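Local structure of AB hydrolase-1 domain-containing protein (Parabacteroides distasonis, 4Q34) at residues A15-T19 / H30-A34; F51-V55 / T174-G178; V86-R91 / V155-Y160; E99-I103 / P146-T150. The protein probably hydrolyses ester bonds, being a putative esterase of the alpha/beta hydrolase family. One frame throughout, in Å; residues are numbered along the deposited sequence.

Interaction 1 (A15-T19 / H30-A34); sequences AVGGT and HGDHA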
loop_
_atom_site.group_PDB
_atom_site.type_symbol
_atom_site.label_atom_id
_atom_site.label_comp_id
_atom_site.label_asym_id
_atom_site.label_seq_id
_atom_site.Cartn_x
_atom_site.Cartn_y
_atom_site.Cartn_z
ATOM N N ALA A 15 6.908 -4.937 -7.332
ATOM C CA ALA A 15 8.038 -4.411 -6.609
ATOM C C ALA A 15 9.113 -4.051 -7.632
ATOM O O ALA A 15 9.220 -4.696 -8.679
ATOM C CB ALA A 15 8.607 -5.437 -5.645
ATOM N N VAL A 16 9.900 -3.019 -7.334
ATOM C CA VAL A 16 10.940 -2.583 -8.265
ATOM C C VAL A 16 12.171 -2.190 -7.502
ATOM O O VAL A 16 12.081 -1.591 -6.425
ATOM C CB VAL A 16 10.457 -1.431 -9.195
ATOM C CG1 VAL A 16 10.210 -0.127 -8.427
ATOM C CG2 VAL A 16 11.386 -1.214 -10.392
ATOM N N GLY A 17 13.340 -2.517 -8.064
ATOM C CA GLY A 17 14.589 -2.235 -7.393
ATOM C C GLY A 17 14.822 -3.118 -6.168
ATOM O O GLY A 17 14.277 -4.221 -6.041
ATOM N N GLY A 18 15.626 -2.596 -5.259
ATOM C CA GLY A 18 15.994 -3.320 -4.056
ATOM C C GLY A 18 17.310 -4.018 -4.141
ATOM O O GLY A 18 17.997 -3.921 -5.146
ATOM N N THR A 19 17.652 -4.683 -3.051
ATOM C CA THR A 19 18.884 -5.464 -2.966
ATOM C C THR A 19 18.567 -6.806 -2.375
ATOM O O THR A 19 17.399 -7.129 -2.113
ATOM C CB THR A 19 19.957 -4.699 -2.147
ATOM O OG1 THR A 19 21.255 -5.325 -2.339
ATOM C CG2 THR A 19 19.592 -4.690 -0.671
ATOM N N HIS A 30 15.436 -10.553 0.333
ATOM C CA HIS A 30 15.078 -9.534 -0.624
ATOM C C HIS A 30 14.346 -8.371 0.030
ATOM O O HIS A 30 13.189 -8.510 0.433
ATOM C CB HIS A 30 14.164 -10.115 -1.691
ATOM C CG HIS A 30 14.813 -11.129 -2.568
ATOM N ND1 HIS A 30 15.207 -12.361 -2.103
ATOM C CD2 HIS A 30 15.131 -11.102 -3.887
ATOM C CE1 HIS A 30 15.758 -13.051 -3.095
ATOM N NE2 HIS A 30 15.737 -12.301 -4.186
ATOM N N GLY A 31 15.002 -7.221 0.078
ATOM C CA GLY A 31 14.419 -6.001 0.672
ATOM C C GLY A 31 14.829 -4.720 -0.013
ATOM O O GLY A 31 15.608 -4.714 -0.967
ATOM N N ASP A 32 14.346 -3.603 0.510
ATOM C CA ASP A 32 14.697 -2.270 0.013
ATOM C C ASP A 32 14.177 -1.887 -1.414
ATOM O O ASP A 32 14.614 -0.905 -1.995
ATOM C CB ASP A 32 16.211 -1.991 0.163
ATOM C CG ASP A 32 16.616 -1.669 1.619
ATOM O OD1 ASP A 32 15.726 -1.527 2.514
ATOM O OD2 ASP A 32 17.850 -1.572 1.855
ATOM N N HIS A 33 13.224 -2.655 -1.934
ATOM C CA HIS A 33 12.518 -2.337 -3.184
ATOM C C HIS A 33 11.501 -1.262 -2.880
ATOM O O HIS A 33 11.133 -1.014 -1.710
ATOM C CB HIS A 33 11.789 -3.580 -3.699
ATOM C CG HIS A 33 11.003 -4.264 -2.621
ATOM N ND1 HIS A 33 11.584 -5.160 -1.751
ATOM C CD2 HIS A 33 9.722 -4.100 -2.190
ATOM C CE1 HIS A 33 10.685 -5.547 -0.861
ATOM N NE2 HIS A 33 9.549 -4.922 -1.110
ATOM N N ALA A 34 10.989 -0.638 -3.928
ATOM C CA ALA A 34 9.775 0.173 -3.825
ATOM C C ALA A 34 8.609 -0.707 -4.238
ATOM O O ALA A 34 8.806 -1.708 -4.977
ATOM C CB ALA A 34 9.859 1.382 -4.756
#

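Interaction 2 (F51-V55 / T174-G178); sequences FAHGV and THSQG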
loop_
_atom_site.group_PDB
_atom_site.type_symbol
_atom_site.label_atom_id
_atom_site.label_comp_id
_atom_site.label_asym_id
_atom_site.label_seq_id
_atom_site.Cartn_x
_atom_site.Cartn_y
_atom_site.Cartn_z
ATOM N N PHE A 51 4.798 9.343 -9.298
ATOM C CA PHE A 51 4.570 10.177 -8.126
ATOM C C PHE A 51 5.353 9.703 -6.925
ATOM O O PHE A 51 5.262 8.524 -6.559
ATOM C CB PHE A 51 3.066 10.202 -7.810
ATOM C CG PHE A 51 2.231 10.874 -8.863
ATOM C CD1 PHE A 51 2.004 12.232 -8.846
ATOM C CD2 PHE A 51 1.660 10.149 -9.868
ATOM C CE1 PHE A 51 1.236 12.854 -9.800
ATOM C CE2 PHE A 51 0.886 10.764 -10.834
ATOM C CZ PHE A 51 0.672 12.115 -10.816
ATOM N N ALA A 52 6.084 10.619 -6.296
ATOM C CA ALA A 52 6.903 10.320 -5.110
ATOM C C ALA A 52 6.527 11.166 -3.881
ATOM O O ALA A 52 6.658 12.400 -3.881
ATOM C CB ALA A 52 8.371 10.577 -5.414
ATOM N N HIS A 53 6.143 10.496 -2.828
ATOM C CA HIS A 53 5.756 11.105 -1.553
ATOM C C HIS A 53 6.974 11.565 -0.739
ATOM O O HIS A 53 8.141 11.272 -1.086
ATOM C CB HIS A 53 4.976 10.062 -0.756
ATOM C CG HIS A 53 5.780 8.844 -0.441
ATOM N ND1 HIS A 53 6.706 8.827 0.572
ATOM C CD2 HIS A 53 5.879 7.640 -1.055
ATOM C CE1 HIS A 53 7.296 7.649 0.609
ATOM N NE2 HIS A 53 6.815 6.913 -0.369
ATOM N N GLY A 54 6.703 12.237 0.372
ATOM C CA GLY A 54 7.711 12.679 1.302
ATOM C C GLY A 54 7.732 11.896 2.606
ATOM O O GLY A 54 7.267 10.751 2.681
ATOM N N VAL A 55 8.288 12.506 3.646
ATOM C CA VAL A 55 8.569 11.765 4.862
ATOM C C VAL A 55 7.264 11.462 5.611
ATOM O O VAL A 55 6.309 12.278 5.590
ATOM C CB VAL A 55 9.521 12.525 5.787
ATOM C CG1 VAL A 55 8.825 13.730 6.413
ATOM C CG2 VAL A 55 10.075 11.622 6.879
ATOM N N THR A 174 7.097 15.043 -7.511
ATOM C CA THR A 174 7.583 14.795 -6.165
ATOM C C THR A 174 6.986 15.737 -5.147
ATOM O O THR A 174 6.415 16.789 -5.484
ATOM C CB THR A 174 9.122 14.858 -6.080
ATOM O OG1 THR A 174 9.591 16.197 -6.249
ATOM C CG2 THR A 174 9.778 13.930 -7.142
ATOM N N HIS A 175 7.133 15.338 -3.885
ATOM C CA HIS A 175 6.651 16.116 -2.758
ATOM C C HIS A 175 7.614 16.097 -1.577
ATOM O O HIS A 175 7.993 15.042 -1.110
ATOM C CB HIS A 175 5.332 15.505 -2.276
ATOM C CG HIS A 175 4.664 16.298 -1.199
ATOM N ND1 HIS A 175 3.998 15.714 -0.149
ATOM C CD2 HIS A 175 4.519 17.636 -1.037
ATOM C CE1 HIS A 175 3.529 16.649 0.649
ATOM N NE2 HIS A 175 3.786 17.824 0.105
ATOM N N SER A 176 7.987 17.289 -1.092
ATOM C CA SER A 176 8.716 17.466 0.169
ATOM C C SER A 176 10.087 16.756 0.146
ATOM O O SER A 176 10.926 17.167 -0.636
ATOM C CB SER A 176 7.819 17.101 1.345
ATOM O OG SER A 176 8.306 17.750 2.496
ATOM N N GLN A 177 10.305 15.728 0.963
ATOM C CA GLN A 177 11.560 14.972 0.889
ATOM C C GLN A 177 11.672 14.190 -0.400
ATOM O O GLN A 177 12.765 13.796 -0.810
ATOM C CB GLN A 177 11.689 14.037 2.071
ATOM C CG GLN A 177 11.788 14.784 3.397
ATOM C CD GLN A 177 10.484 15.404 3.950
ATOM O OE1 GLN A 177 9.325 15.123 3.534
ATOM N NE2 GLN A 177 10.686 16.259 4.937
ATOM N N GLY A 178 10.538 13.980 -1.057
ATOM C CA GLY A 178 10.525 13.531 -2.457
ATOM C C GLY A 178 11.359 14.448 -3.363
ATOM O O GLY A 178 11.826 14.027 -4.413
HETATM O O HOH W 1 4.073 13.149 0.904
#

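Interaction 3 (V86-R91 / V155-Y160); sequences VDQPRR and VYSDAY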
loop_
_atom_site.group_PDB
_atom_site.type_symbol
_atom_site.label_atom_id
_atom_site.label_comp_id
_atom_site.label_asym_id
_atom_site.label_seq_id
_atom_site.Cartn_x
_atom_site.Cartn_y
_atom_site.Cartn_z
ATOM N N VAL A 86 3.838 5.291 -5.999
ATOM C CA VAL A 86 4.923 4.527 -5.422
ATOM C C VAL A 86 4.906 4.648 -3.896
ATOM O O VAL A 86 4.625 5.741 -3.361
ATOM C CB VAL A 86 6.291 5.028 -5.993
ATOM C CG1 VAL A 86 7.439 4.207 -5.415
ATOM C CG2 VAL A 86 6.290 5.013 -7.545
ATOM N N ASP A 87 5.212 3.533 -3.213
ATOM C CA ASP A 87 5.684 3.533 -1.839
ATOM C C ASP A 87 7.194 3.224 -1.916
ATOM O O ASP A 87 7.622 2.164 -2.397
ATOM C CB ASP A 87 5.013 2.486 -1.022
ATOM C CG ASP A 87 3.505 2.652 -0.977
ATOM O OD1 ASP A 87 2.957 3.776 -0.913
ATOM O OD2 ASP A 87 2.829 1.586 -0.948
ATOM N N GLN A 88 7.991 4.204 -1.517
ATOM C CA GLN A 88 9.412 4.137 -1.633
ATOM C C GLN A 88 9.925 3.071 -0.687
ATOM O O GLN A 88 9.205 2.640 0.200
ATOM C CB GLN A 88 10.049 5.510 -1.355
ATOM C CG GLN A 88 10.255 5.805 0.123
ATOM C CD GLN A 88 10.656 7.214 0.471
ATOM O OE1 GLN A 88 10.872 8.088 -0.385
ATOM N NE2 GLN A 88 10.770 7.451 1.794
ATOM N N PRO A 89 11.166 2.597 -0.914
ATOM C CA PRO A 89 11.819 1.630 0.002
ATOM C C PRO A 89 11.586 1.975 1.467
ATOM O O PRO A 89 11.704 3.134 1.871
ATOM C CB PRO A 89 13.290 1.764 -0.365
ATOM C CG PRO A 89 13.258 2.105 -1.807
ATOM C CD PRO A 89 12.154 3.150 -1.841
ATOM N N ARG A 90 11.295 0.932 2.240
ATOM C CA ARG A 90 11.119 0.992 3.702
ATOM C C ARG A 90 9.852 1.701 4.168
ATOM O O ARG A 90 9.753 2.044 5.321
ATOM C CB ARG A 90 12.343 1.628 4.370
ATOM C CG ARG A 90 13.633 0.975 3.934
ATOM C CD ARG A 90 14.878 1.737 4.394
ATOM N NE ARG A 90 16.073 1.011 3.970
ATOM C CZ ARG A 90 17.328 1.468 4.058
ATOM N NH1 ARG A 90 17.577 2.681 4.565
ATOM N NH2 ARG A 90 18.343 0.691 3.664
ATOM N N ARG A 91 8.907 1.927 3.261
ATOM C CA ARG A 91 7.693 2.670 3.559
ATOM C C ARG A 91 6.436 1.896 3.133
ATOM O O ARG A 91 6.307 1.428 1.969
ATOM C CB ARG A 91 7.730 4.015 2.865
ATOM C CG ARG A 91 6.714 5.011 3.378
ATOM C CD ARG A 91 7.019 5.538 4.784
ATOM N NE ARG A 91 8.276 6.278 4.899
ATOM C CZ ARG A 91 8.520 7.513 4.444
ATOM N NH1 ARG A 91 7.616 8.217 3.736
ATOM N NH2 ARG A 91 9.718 8.046 4.654
ATOM N N VAL A 155 19.266 4.893 -1.281
ATOM C CA VAL A 155 18.402 3.701 -1.348
ATOM C C VAL A 155 17.075 4.095 -2.027
ATOM O O VAL A 155 16.561 3.399 -2.880
ATOM C CB VAL A 155 18.156 3.118 0.055
ATOM C CG1 VAL A 155 17.096 2.030 0.015
ATOM C CG2 VAL A 155 19.450 2.559 0.650
ATOM N N TYR A 156 16.543 5.258 -1.654
ATOM C CA TYR A 156 15.262 5.701 -2.197
ATOM C C TYR A 156 15.383 5.996 -3.666
ATOM O O TYR A 156 14.575 5.529 -4.501
ATOM C CB TYR A 156 14.763 6.950 -1.445
ATOM C CG TYR A 156 14.474 6.844 0.045
ATOM C CD1 TYR A 156 14.320 5.603 0.715
ATOM C CD2 TYR A 156 14.263 7.997 0.784
ATOM C CE1 TYR A 156 14.026 5.540 2.055
ATOM C CE2 TYR A 156 14.001 7.940 2.140
ATOM C CZ TYR A 156 13.861 6.727 2.772
ATOM O OH TYR A 156 13.523 6.653 4.096
ATOM N N SER A 157 16.391 6.765 -4.019
ATOM C CA SER A 157 16.541 7.182 -5.412
ATOM C C SER A 157 16.985 5.989 -6.288
ATOM O O SER A 157 16.659 5.908 -7.466
ATOM C CB SER A 157 17.491 8.368 -5.528
ATOM O OG SER A 157 18.798 8.060 -5.082
ATOM N N ASP A 158 17.728 5.039 -5.731
ATOM C CA ASP A 158 18.015 3.862 -6.529
ATOM C C ASP A 158 16.751 3.136 -7.015
ATOM O O ASP A 158 16.714 2.616 -8.117
ATOM C CB ASP A 158 18.883 2.839 -5.765
ATOM C CG ASP A 158 20.371 3.190 -5.742
ATOM O OD1 ASP A 158 20.842 4.072 -6.454
ATOM O OD2 ASP A 158 21.079 2.528 -4.956
ATOM N N ALA A 159 15.759 3.033 -6.167
ATOM C CA ALA A 159 14.551 2.308 -6.544
ATOM C C ALA A 159 13.778 3.116 -7.578
ATOM O O ALA A 159 13.253 2.569 -8.534
ATOM C CB ALA A 159 13.723 1.984 -5.347
ATOM N N TYR A 160 13.718 4.434 -7.427
ATOM C CA TYR A 160 13.024 5.221 -8.442
ATOM C C TYR A 160 13.770 5.206 -9.788
ATOM O O TYR A 160 13.114 5.157 -10.836
ATOM C CB TYR A 160 12.776 6.647 -8.000
ATOM C CG TYR A 160 11.641 6.805 -7.044
ATOM C CD1 TYR A 160 10.316 6.896 -7.510
ATOM C CD2 TYR A 160 11.859 6.968 -5.651
ATOM C CE1 TYR A 160 9.249 7.077 -6.652
ATOM C CE2 TYR A 160 10.781 7.157 -4.772
ATOM C CZ TYR A 160 9.475 7.240 -5.286
ATOM O OH TYR A 160 8.390 7.421 -4.437
HETATM O O HOH W 2 9.148 8.965 -2.315
HETATM O O HOH W 3 11.027 5.153 3.665
#

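Interaction 4 (E99-I103 / P146-T150); sequences ESVTI and PTIGT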
loop_
_atom_site.group_PDB
_atom_site.type_symbol
_atom_site.label_atom_id
_atom_site.label_comp_id
_atom_site.label_asym_id
_atom_site.label_seq_id
_atom_site.Cartn_x
_atom_site.Cartn_y
_atom_site.Cartn_z
ATOM N N GLU A 99 17.174 -3.364 7.138
ATOM C CA GLU A 99 17.751 -2.997 8.442
ATOM C C GLU A 99 16.889 -3.447 9.627
ATOM O O GLU A 99 15.645 -3.578 9.522
ATOM C CB GLU A 99 17.852 -1.483 8.554
ATOM C CG GLU A 99 18.720 -0.836 7.525
ATOM C CD GLU A 99 18.434 0.631 7.408
ATOM O OE1 GLU A 99 17.289 0.963 7.051
ATOM O OE2 GLU A 99 19.359 1.443 7.618
ATOM N N SER A 100 17.547 -3.655 10.763
ATOM C CA SER A 100 16.851 -3.851 12.016
ATOM C C SER A 100 16.447 -2.457 12.475
ATOM O O SER A 100 17.221 -1.523 12.322
ATOM C CB SER A 100 17.776 -4.518 13.039
ATOM O OG SER A 100 18.006 -5.878 12.701
ATOM N N VAL A 101 15.254 -2.314 13.043
ATOM C CA VAL A 101 14.770 -0.998 13.434
ATOM C C VAL A 101 13.744 -1.123 14.562
ATOM O O VAL A 101 13.002 -2.105 14.638
ATOM C CB VAL A 101 14.155 -0.253 12.222
ATOM C CG1 VAL A 101 12.975 -1.015 11.672
ATOM C CG2 VAL A 101 13.769 1.182 12.594
ATOM N N THR A 102 13.712 -0.119 15.437
ATOM C CA THR A 102 12.694 -0.014 16.476
ATOM C C THR A 102 11.795 1.163 16.115
ATOM O O THR A 102 12.293 2.267 15.856
ATOM C CB THR A 102 13.302 0.143 17.862
ATOM O OG1 THR A 102 14.024 -1.047 18.170
ATOM C CG2 THR A 102 12.230 0.320 18.903
ATOM N N ILE A 103 10.493 0.889 16.078
ATOM C CA ILE A 103 9.484 1.859 15.756
ATOM C C ILE A 103 8.683 2.081 17.040
ATOM O O ILE A 103 8.249 1.128 17.653
ATOM C CB ILE A 103 8.521 1.307 14.693
ATOM C CG1 ILE A 103 9.243 0.902 13.402
ATOM C CG2 ILE A 103 7.429 2.325 14.390
ATOM C CD1 ILE A 103 9.931 2.017 12.719
ATOM N N PRO A 146 5.150 4.615 9.083
ATOM C CA PRO A 146 6.531 4.756 9.495
ATOM C C PRO A 146 7.552 4.217 8.493
ATOM O O PRO A 146 7.210 3.447 7.596
ATOM C CB PRO A 146 6.578 3.993 10.821
ATOM C CG PRO A 146 5.532 2.914 10.622
ATOM C CD PRO A 146 4.442 3.576 9.861
ATOM N N THR A 147 8.784 4.685 8.618
ATOM C CA THR A 147 9.922 4.171 7.876
ATOM C C THR A 147 10.492 2.981 8.604
ATOM O O THR A 147 10.900 3.075 9.771
ATOM C CB THR A 147 10.971 5.280 7.704
ATOM O OG1 THR A 147 10.376 6.353 6.943
ATOM C CG2 THR A 147 12.235 4.785 7.041
ATOM N N ILE A 148 10.577 1.860 7.896
ATOM C CA ILE A 148 11.030 0.611 8.498
ATOM C C ILE A 148 12.528 0.475 8.237
ATOM O O ILE A 148 13.010 -0.365 7.454
ATOM C CB ILE A 148 10.216 -0.611 7.992
ATOM C CG1 ILE A 148 8.702 -0.304 7.951
ATOM C CG2 ILE A 148 10.485 -1.821 8.861
ATOM C CD1 ILE A 148 8.129 0.290 9.224
ATOM N N GLY A 149 13.272 1.337 8.901
ATOM C CA GLY A 149 14.698 1.486 8.690
ATOM C C GLY A 149 15.075 2.943 8.859
ATOM O O GLY A 149 14.387 3.691 9.582
ATOM N N THR A 150 16.173 3.339 8.209
ATOM C CA THR A 150 16.697 4.706 8.264
ATOM C C THR A 150 16.432 5.419 6.965
ATOM O O THR A 150 16.263 4.785 5.918
ATOM C CB THR A 150 18.238 4.731 8.470
ATOM O OG1 THR A 150 18.905 4.013 7.408
ATOM C CG2 THR A 150 18.579 4.149 9.794
HETATM O O HOH W 4 15.471 -1.035 6.337
HETATM O O HOH W 5 13.520 -3.333 7.777
#

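Interaction 1 (A15-T19 / H30-A34)
Val-16 and Ala-34 form the buried end of this contact. Each backbone amide bonds the other's carbonyl, Val-16 N to Ala-34 O and Ala-34 N to Val-16 O, both at 2.9 Å, as in an antiparallel hydrogen-bonded pair. Their side chains share one face, where Val-16 CG1 lies 4.0 Å from Ala-34 CB. That methyl is carried between the backbone N and the carbonyl carbon (chi1 68°), which swings it over the alanine; helix 153-167 covers both, Val-16 meeting Ala-162 and Leu-163, Ala-34 meeting Ala-159. The His-33 ring lies beside Ala-15, His-33 CD2 3.9 Å from Ala-15 CB. Between the two ends the chains bow inward: Gly-18 CA comes to 3.4 Å from Gly-31 O, an approach possible because glycine has no side chain to hold them apart. Beyond it pairing resumes, with Thr-19 N giving a nearly straight 2.9 Å bond to Gly-31 O and Gly-31 N returning a longer one, 3.2 Å, to Thr-19 O. Here Gly-18 and Thr-19 are exposed. Gly-18 O bonds a glycerol, probably from the crystallisation liquor, and Arg-142 of the second subunit bonds Thr-19 O, Gly-31 O and His-33 ND1, whereas Asp-32 turns to Arg-90 and Thr-98. Such an interrupted antiparallel ladder, two bonded pairs separated by a glycine-rich break, belongs to the N-terminal antiparallel edge that precedes the parallel strands of the alpha/beta hydrolase fold.

Interaction 2 (F51-V55 / T174-G178)
Gln-177 reaches Val-55 through two turns of its chain: CG stands beside the backbone N and anti to the carbonyl carbon (chi1 -64°), and a bend at the next bond (chi2 75°) folds the amide back over the 51-55 chain. In this conformer, one of two, Gln-177 OE1 takes a 2.8 Å hydrogen bond from Val-55 N; the donor sits well above the carbonyl plane rather than on a lone pair. Val-55 CG1 lies 3.2 Å from Gln-177 OE1, so the valine supplies an apolar wall beside the amide. Further back the two strands run parallel. Ala-52 CB touches Thr-174 CG2 at 4.0 Å, while His-175 N makes a weak bond to Ala-52 O. The chain then turns sharply through a type II' turn closed by Gly-178 N to His-175 O, 2.8 Å, with Ser-176 at positive phi (61°). This strand-turn-helix is the nucleophile elbow of alpha/beta hydrolases, and Ser-176 is probably the nucleophile; His-298, which packs on it, is a plausible partner. Gly-54 lies against the elbow, Gly-54 CA 3.4 Å from His-175 O, a fit that suits a residue without a side chain. A water links Gly-54 N to His-175 ND1 at the edge of that ring, in its plane, while NE2 is taken by His-298 O. The His-53 side chain starts away from 174-178; His-53 ND1 bonds Gly-54 O in the ring plane, 2.9 Å, and NE2 pairs with Gln-88 N.

Interaction 3 (V86-R91 / V155-Y160)
Pro-89 is the bump of this contact, and Val-155, Tyr-156 and Ala-159 make the hollow on one side of helix 153-167 that receives it. Pro-89 CG settles 3.6 Å from Ala-159 CB, where the helix side chain is small enough to let the ring in, and Pro-89 CB touches Val-155 CG1 at 3.8 Å. Proline suits the place, being compact, apolar and already bent for the type II turn from Gln-88 to Arg-91. On the flank, Gln-88 lays its amide over one face of the Tyr-156 ring, the two planes 21° apart. Gln-88 NE2 is offset toward the rim, 3.3 Å from Tyr-156 CE2, and Gln-88 CG adds a CH-pi contact from the same chain. CG is placed between the backbone N and the carbonyl carbon (chi1 83°), and the extended chain beyond it carries the amide across the ring. Tyr-160 and Val-86 come from opposite directions, Tyr-160 CE1 3.6 Å from Val-86 CG1, with Gln-88 CB also beside the ring. Val-155 CG1 sits over one face of the Arg-90 guanidinium, offset, while Thr-150 O, Glu-99 and Asp-32 hold that group. No direct hydrogen bond crosses between the segments. One water lies within hydrogen-bonding distance of Gln-88 OE1 and Tyr-160 OH; another joins Gln-88 NE2, Pro-89 O and Tyr-156 OH. The chemistry thus implies that fit and van der Waals contact hold helix to strand end, while bound waters probably serve the buried polar ends.

Interaction 4 (E99-I103 / P146-T150)
Glu-99 and Thr-150 meet through both carboxylate oxygens. Thr-150 OG1 donates to Glu-99 OE2 on the syn lone pair of the acid, at 2.6 Å, and Thr-150 N gives Glu-99 OE1 a 2.9 Å bond from 34° out of the carboxylate plane. Threonine suits the spot because, with chi1 58°, its hydroxyl stands between the backbone N and the carbonyl carbon, so that both donors face one acid. Gly-149, lacking a side chain, lets Glu-99 OE1 come within 3.1 Å of Gly-149 CA. Along the segment apolar groups take over. Val-101 CG1 lies 3.8 Å from Ile-148 CG2, Ile-103 CG2 rests on Pro-146 CB at 4.0 Å, and Ile-103 CD1 reaches Thr-147 O. In the second shell, two waters lie between Glu-99 and Ile-148 O, their protons shared among more acceptors than they can all serve. Arg-90 forms a salt bridge with Glu-99 OE1 and also bonds Thr-150 O, and its positive charge would probably stabilise the carboxylate. Ile-148 is the centre of an inverse gamma turn. Its carbonyl meets the waters, and its side chain meets Val-101 and Ile-148 of the second subunit. Thr-102 OG1 likewise bonds its own counterpart there. Residues 101-103 pair with a strand of that chain, so an antiparallel sheet continues across the dimer interface, with the 146-150 loop packed beside it.

In the fold
Interaction 3 is the hub. Its centre lies about 8 Å from that of interaction 1, about 10 Å from that of interaction 2 and about 14 Å from that of interaction 4, and it touches all three; strand 83-87 sits between strands 28-41 and 49-52 in one sheet. Arg-90 joins interactions 1 and 4 to it: Arg-90 NH2 makes a 2.9 Å salt bridge to Asp-32 OD2, and Arg-90 O probably bonds Ile-148 N at 2.7 Å. Arg-91 NH1 lies 2.8 Å from Gly-54 O in interaction 2, where Ser-176, the probable nucleophile, lies. Interactions 1 and 4, both at the second subunit, do not touch. Interaction 4 lies about 19 Å, centre to centre, from interaction 2.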